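Side-chain contacts in LC-Est1C (Uncultured organism, PDB 3WYD), which hydrolyses carboxylic esters, as the C-terminal esterase domain of a metagenome-derived alpha/beta hydrolase with a long N-terminal extension: residues L25-P28 with T29-G33; Y104-P108 with D109-M113. One frame throughout, in Å; residues are numbered along the deposited sequence.

Overall arrangement
Both contacts are local turns at the surface of an alpha/beta hydrolase, and each folds round a type I beta turn. Both reach the same sheet: contact 1 follows its outermost strand 23-26 and is the more peripheral, its centre about 19 Å from that of the chain; contact 2 leads from helix 88-103 into the inner strand 110-116, about 13 Å from the chain centre. Their chemistry follows their place: proline, valine and a tyrosine ring carry contact 1, while an aspartate carboxylate that accepts a backbone N-H dominates contact 2, over a small isoleucine pair. The two touch directly, Tyr31 OH lying 2.9 Å from Lys105 N in a probable hydrogen bond.

Contact 1: residues L25-P28 with T29-G33; sequences LYVP and TTYDG
Val27 and Tyr31 meet across a type I beta turn that runs from Pro28 to Tyr31, just past the edge strand 23-26. The compact part of this turn is built from these two side chains and Pro28. Val27 CG1 lies 3.9 Å from Tyr31 CD2 and equally close to Tyr31 CB, reaching the ring obliquely at its root. That methyl stands anti to the valine's own backbone N (chi1 176°), which carries it across the mouth of the turn. Tyr31 is likewise extended, its ring leading away from Pro28 until the hydroxyl reaches the backbone N of Lys105, to which it is hydrogen-bonded; Phe37 packs edge-to-face with the same ring. Within the stretch itself, Gly33 N sits 3.4 Å above one ring face, toward the rim. Pro28 is buried, held against Ile72, Phe37 and Glu67, and its CB comes 3.6 Å from Thr30 OG1.

The backbone closes the turn with a bond from Tyr31 N to Pro28 O of 3.2 Å. The looser, wetter part begins at that same oxygen. A water donates to Pro28 O at 2.8 Å and also to Tyr31 O, bridging the two ends of the turn. Thr29 and Thr30 are exposed too, but their side chains extend away from this water, on another side of the turn, and Thr29 OG1 is tied back to Glu67 of helix 57-69.

Pro28 O therefore accepts two bonds, one from the chain and one from solvent, and the chemistry implies a turn pinned by its apolar flank and by polar ties to neighbouring elements, with water bridging its carbonyls.

Contact 2: residues Y104-P108 with D109-M113; sequences YKIDP and DRIYM
Asp107 opens the turn and accepts two bonds from the residues that follow: its carboxylate OD1 takes the N-H of Asp109, its own carbonyl that of Arg110. Among the hydrogen bonds, Asp109 N donates to Asp107 OD1 at 2.9 Å with an angle of 152°, arriving from above the carboxylate plane. This is the side-chain-to-backbone bond of an Asx turn, and it is made possible by Asp107 CG standing anti to its own backbone N (chi1 -177°). Arg110 N donates to Asp107 O, also at 2.9 Å, closing the type I beta turn from Asp107 to Arg110. Outside it, a water donates to Pro108 O and accepts from Ile111 N, carrying the polar network into strand 110-116.

Charge plays a secondary part. Asp107 OD2 lies 3.2 Å from Arg110 CD, alongside the aliphatic shank, and 4.3 Å from Arg110 NH1, too far for a salt bridge. The carboxylate and guanidinium planes are nearly perpendicular, 83° apart, and the oxygen approaches near the edge of the guanidinium. Asp109 also brings a like charge near Asp107, but its OD1 is paired with Arg217 in a salt bridge, which probably offsets the repulsion.

The apolar contact is mainly between Ile106 and Ile111, which cross at about a right angle with Ile106 CG2 3.8 Å from Ile111 CG1; both also pack on Arg101 of helix 88-103. With the carboxylate of Asp107 replaced by the methyl of an alanine, Asp109 N is likely to lose its side-chain acceptor and Arg110 the nearby negative charge.

The chemistry implies a corner set by one bond to the aspartate's carboxylate and one to its backbone carbonyl, with perhaps a weak attraction to Arg110 at longer range, where the chain enters the strand that leads toward a probable nucleophile elbow.

Contact 1: residues L25-P28 with T29-G33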
loop_
_atom_site.group_PDB
_atom_site.type_symbol
_atom_site.label_atom_id
_atom_site.label_comp_id
_atom_site.label_asym_id
_atom_site.label_seq_id
_atom_site.Cartn_x
_atom_site.Cartn_y
_atom_site.Cartn_z
ATOM N N LEU A 25 14.837 -16.165 -0.937
ATOM C CA LEU A 25 14.401 -17.527 -0.826
ATOM C C LEU A 25 14.900 -18.140 0.484
ATOM O O LEU A 25 16.062 -17.926 0.881
ATOM C CB LEU A 25 14.925 -18.299 -2.030
ATOM C CG LEU A 25 14.206 -19.543 -2.502
ATOM C CD1 LEU A 25 12.768 -19.320 -2.933
ATOM C CD2 LEU A 25 15.040 -20.028 -3.688
ATOM N N TYR A 26 14.021 -18.811 1.223
ATOM C CA TYR A 26 14.449 -19.703 2.304
ATOM C C TYR A 26 14.248 -21.142 1.907
ATOM O O TYR A 26 13.157 -21.535 1.507
ATOM C CB TYR A 26 13.669 -19.459 3.611
ATOM C CG TYR A 26 14.242 -20.292 4.755
ATOM C CD1 TYR A 26 15.396 -19.875 5.413
ATOM C CD2 TYR A 26 13.740 -21.557 5.046
ATOM C CE1 TYR A 26 15.976 -20.669 6.405
ATOM C CE2 TYR A 26 14.320 -22.364 6.012
ATOM C CZ TYR A 26 15.465 -21.914 6.670
ATOM O OH TYR A 26 16.047 -22.717 7.633
ATOM N N VAL A 27 15.294 -21.979 2.069
ATOM C CA VAL A 27 15.236 -23.415 1.719
ATOM C C VAL A 27 15.589 -24.250 2.968
ATOM O O VAL A 27 16.678 -24.067 3.553
ATOM C CB VAL A 27 16.222 -23.729 0.547
ATOM C CG1 VAL A 27 16.269 -25.233 0.222
ATOM C CG2 VAL A 27 15.832 -22.974 -0.700
ATOM N N PRO A 28 14.648 -25.072 3.465
ATOM C CA PRO A 28 14.920 -25.822 4.701
ATOM C C PRO A 28 16.116 -26.740 4.583
ATOM O O PRO A 28 16.465 -27.177 3.490
ATOM C CB PRO A 28 13.668 -26.669 4.914
ATOM C CG PRO A 28 12.608 -25.939 4.170
ATOM C CD PRO A 28 13.262 -25.279 3.013
ATOM N N THR A 29 16.771 -26.958 5.713
ATOM C CA THR A 29 17.931 -27.839 5.731
ATOM C C THR A 29 17.581 -29.241 5.250
ATOM O O THR A 29 18.469 -29.983 4.842
ATOM C CB THR A 29 18.545 -27.934 7.148
ATOM O OG1 THR A 29 17.592 -28.498 8.047
ATOM C CG2 THR A 29 18.988 -26.575 7.644
ATOM N N THR A 30 16.316 -29.626 5.391
ATOM C CA THR A 30 15.822 -30.971 5.059
ATOM C C THR A 30 15.558 -31.198 3.553
ATOM O O THR A 30 15.297 -32.340 3.119
ATOM C CB THR A 30 14.516 -31.266 5.820
ATOM O OG1 THR A 30 13.620 -30.160 5.656
ATOM C CG2 THR A 30 14.764 -31.487 7.293
ATOM N N TYR A 31 15.539 -30.118 2.771
ATOM C CA TYR A 31 15.343 -30.217 1.323
ATOM C C TYR A 31 16.605 -30.742 0.636
ATOM O O TYR A 31 17.695 -30.203 0.817
ATOM C CB TYR A 31 14.915 -28.867 0.713
ATOM C CG TYR A 31 14.731 -28.908 -0.795
ATOM C CD1 TYR A 31 13.506 -29.275 -1.367
ATOM C CD2 TYR A 31 15.772 -28.581 -1.649
ATOM C CE1 TYR A 31 13.354 -29.343 -2.733
ATOM C CE2 TYR A 31 15.621 -28.601 -3.032
ATOM C CZ TYR A 31 14.393 -28.982 -3.575
ATOM O OH TYR A 31 14.277 -29.036 -4.942
ATOM N N ASP A 32 16.472 -31.820 -0.132
ATOM C CA ASP A 32 17.627 -32.315 -0.883
ATOM C C ASP A 32 17.379 -32.514 -2.369
ATOM O O ASP A 32 18.179 -33.148 -3.056
ATOM C CB ASP A 32 18.197 -33.594 -0.256
ATOM C CG ASP A 32 17.209 -34.745 -0.251
ATOM O OD1 ASP A 32 16.179 -34.655 -0.949
ATOM O OD2 ASP A 32 17.468 -35.760 0.442
ATOM N N GLY A 33 16.267 -31.998 -2.869
ATOM C CA GLY A 33 15.937 -32.148 -4.280
ATOM C C GLY A 33 15.348 -33.492 -4.668
ATOM O O GLY A 33 15.008 -33.686 -5.837
HETATM O O HOH W 1 18.714 -27.842 1.976
#

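Contact 2: residues Y104-P108 with D109-M113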
loop_
_atom_site.group_PDB
_atom_site.type_symbol
_atom_site.label_atom_id
_atom_site.label_comp_id
_atom_site.label_asym_id
_atom_site.label_seq_id
_atom_site.Cartn_x
_atom_site.Cartn_y
_atom_site.Cartn_z
ATOM N N TYR A 104 13.204 -25.717 -8.076
ATOM C CA TYR A 104 13.034 -26.582 -6.924
ATOM C C TYR A 104 11.899 -27.548 -7.208
ATOM O O TYR A 104 11.008 -27.195 -7.996
ATOM C CB TYR A 104 12.668 -25.729 -5.674
ATOM C CG TYR A 104 13.812 -24.843 -5.234
ATOM C CD1 TYR A 104 14.766 -25.356 -4.365
ATOM C CD2 TYR A 104 14.068 -23.639 -5.884
ATOM C CE1 TYR A 104 15.902 -24.637 -4.076
ATOM C CE2 TYR A 104 15.231 -22.897 -5.603
ATOM C CZ TYR A 104 16.114 -23.418 -4.677
ATOM O OH TYR A 104 17.274 -22.717 -4.391
ATOM N N LYS A 105 11.871 -28.672 -6.488
ATOM C CA LYS A 105 10.749 -29.605 -6.565
ATOM C C LYS A 105 9.632 -29.125 -5.675
ATOM O O LYS A 105 9.694 -29.281 -4.465
ATOM C CB LYS A 105 11.142 -31.032 -6.161
ATOM C CG LYS A 105 12.061 -31.700 -7.177
ATOM C CD LYS A 105 12.193 -33.180 -6.876
ATOM C CE LYS A 105 10.933 -33.942 -7.274
ATOM N NZ LYS A 105 10.953 -34.278 -8.732
ATOM N N ILE A 106 8.628 -28.518 -6.291
ATOM C CA ILE A 106 7.527 -27.954 -5.510
ATOM C C ILE A 106 6.258 -28.775 -5.722
ATOM O O ILE A 106 5.889 -29.092 -6.862
ATOM C CB ILE A 106 7.220 -26.488 -5.934
ATOM C CG1 ILE A 106 8.454 -25.590 -5.806
ATOM C CG2 ILE A 106 6.003 -25.933 -5.177
ATOM C CD1 ILE A 106 9.082 -25.630 -4.420
ATOM N N ASP A 107 5.600 -29.120 -4.629
ATOM C CA ASP A 107 4.309 -29.846 -4.674
ATOM C C ASP A 107 3.217 -28.901 -5.193
ATOM O O ASP A 107 2.908 -27.909 -4.569
ATOM C CB ASP A 107 3.961 -30.300 -3.250
ATOM C CG ASP A 107 2.707 -31.105 -3.170
ATOM O OD1 ASP A 107 1.864 -31.026 -4.094
ATOM O OD2 ASP A 107 2.517 -31.786 -2.137
ATOM N N PRO A 108 2.641 -29.194 -6.360
ATOM C CA PRO A 108 1.680 -28.280 -6.986
ATOM C C PRO A 108 0.407 -28.092 -6.143
ATOM O O PRO A 108 -0.299 -27.089 -6.307
ATOM C CB PRO A 108 1.358 -28.967 -8.338
ATOM C CG PRO A 108 1.817 -30.366 -8.196
ATOM C CD PRO A 108 2.911 -30.407 -7.158
ATOM N N ASP A 109 0.151 -29.028 -5.237
ATOM C CA ASP A 109 -1.017 -28.946 -4.377
ATOM C C ASP A 109 -0.710 -28.264 -3.053
ATOM O O ASP A 109 -1.575 -28.199 -2.170
ATOM C CB ASP A 109 -1.594 -30.317 -4.098
ATOM C CG ASP A 109 -2.301 -30.877 -5.292
ATOM O OD1 ASP A 109 -2.929 -30.088 -6.025
ATOM O OD2 ASP A 109 -2.253 -32.104 -5.437
ATOM N N ARG A 110 0.524 -27.779 -2.914
ATOM C CA ARG A 110 0.935 -27.145 -1.636
ATOM C C ARG A 110 1.686 -25.847 -1.869
ATOM O O ARG A 110 2.818 -25.653 -1.392
ATOM C CB ARG A 110 1.752 -28.103 -0.758
ATOM C CG ARG A 110 0.900 -29.276 -0.292
ATOM C CD ARG A 110 1.674 -30.255 0.578
ATOM N NE ARG A 110 2.149 -29.790 1.873
ATOM C CZ ARG A 110 3.214 -30.328 2.487
ATOM N NH1 ARG A 110 3.959 -31.266 1.880
ATOM N NH2 ARG A 110 3.512 -29.965 3.710
ATOM N N ILE A 111 1.063 -24.949 -2.599
ATOM C CA ILE A 111 1.540 -23.597 -2.795
ATOM C C ILE A 111 0.608 -22.630 -2.091
ATOM O O ILE A 111 -0.568 -22.489 -2.440
ATOM C CB ILE A 111 1.703 -23.242 -4.283
ATOM C CG1 ILE A 111 2.620 -24.268 -4.977
ATOM C CG2 ILE A 111 2.197 -21.777 -4.426
ATOM C CD1 ILE A 111 2.692 -24.073 -6.474
ATOM N N TYR A 112 1.187 -21.889 -1.149
ATOM C CA TYR A 112 0.434 -21.041 -0.207
ATOM C C TYR A 112 0.851 -19.588 -0.359
ATOM O O TYR A 112 1.989 -19.291 -0.790
ATOM C CB TYR A 112 0.792 -21.522 1.214
ATOM C CG TYR A 112 0.432 -22.971 1.438
ATOM C CD1 TYR A 112 -0.906 -23.374 1.663
ATOM C CD2 TYR A 112 1.431 -23.951 1.362
ATOM C CE1 TYR A 112 -1.217 -24.724 1.846
ATOM C CE2 TYR A 112 1.146 -25.261 1.599
ATOM C CZ TYR A 112 -0.174 -25.649 1.794
ATOM O OH TYR A 112 -0.424 -26.982 1.978
ATOM N N MET A 113 0.019 -18.661 0.130
ATOM C CA MET A 113 0.403 -17.268 0.117
ATOM C C MET A 113 -0.115 -16.572 1.358
ATOM O O MET A 113 -1.258 -16.805 1.761
ATOM C CB MET A 113 -0.143 -16.581 -1.150
ATOM C CG MET A 113 0.309 -15.126 -1.262
ATOM S SD MET A 113 0.141 -14.596 -3.029
ATOM C CE MET A 113 -1.538 -15.050 -3.390
HETATM O O HOH W 2 -1.291 -25.324 -4.380
#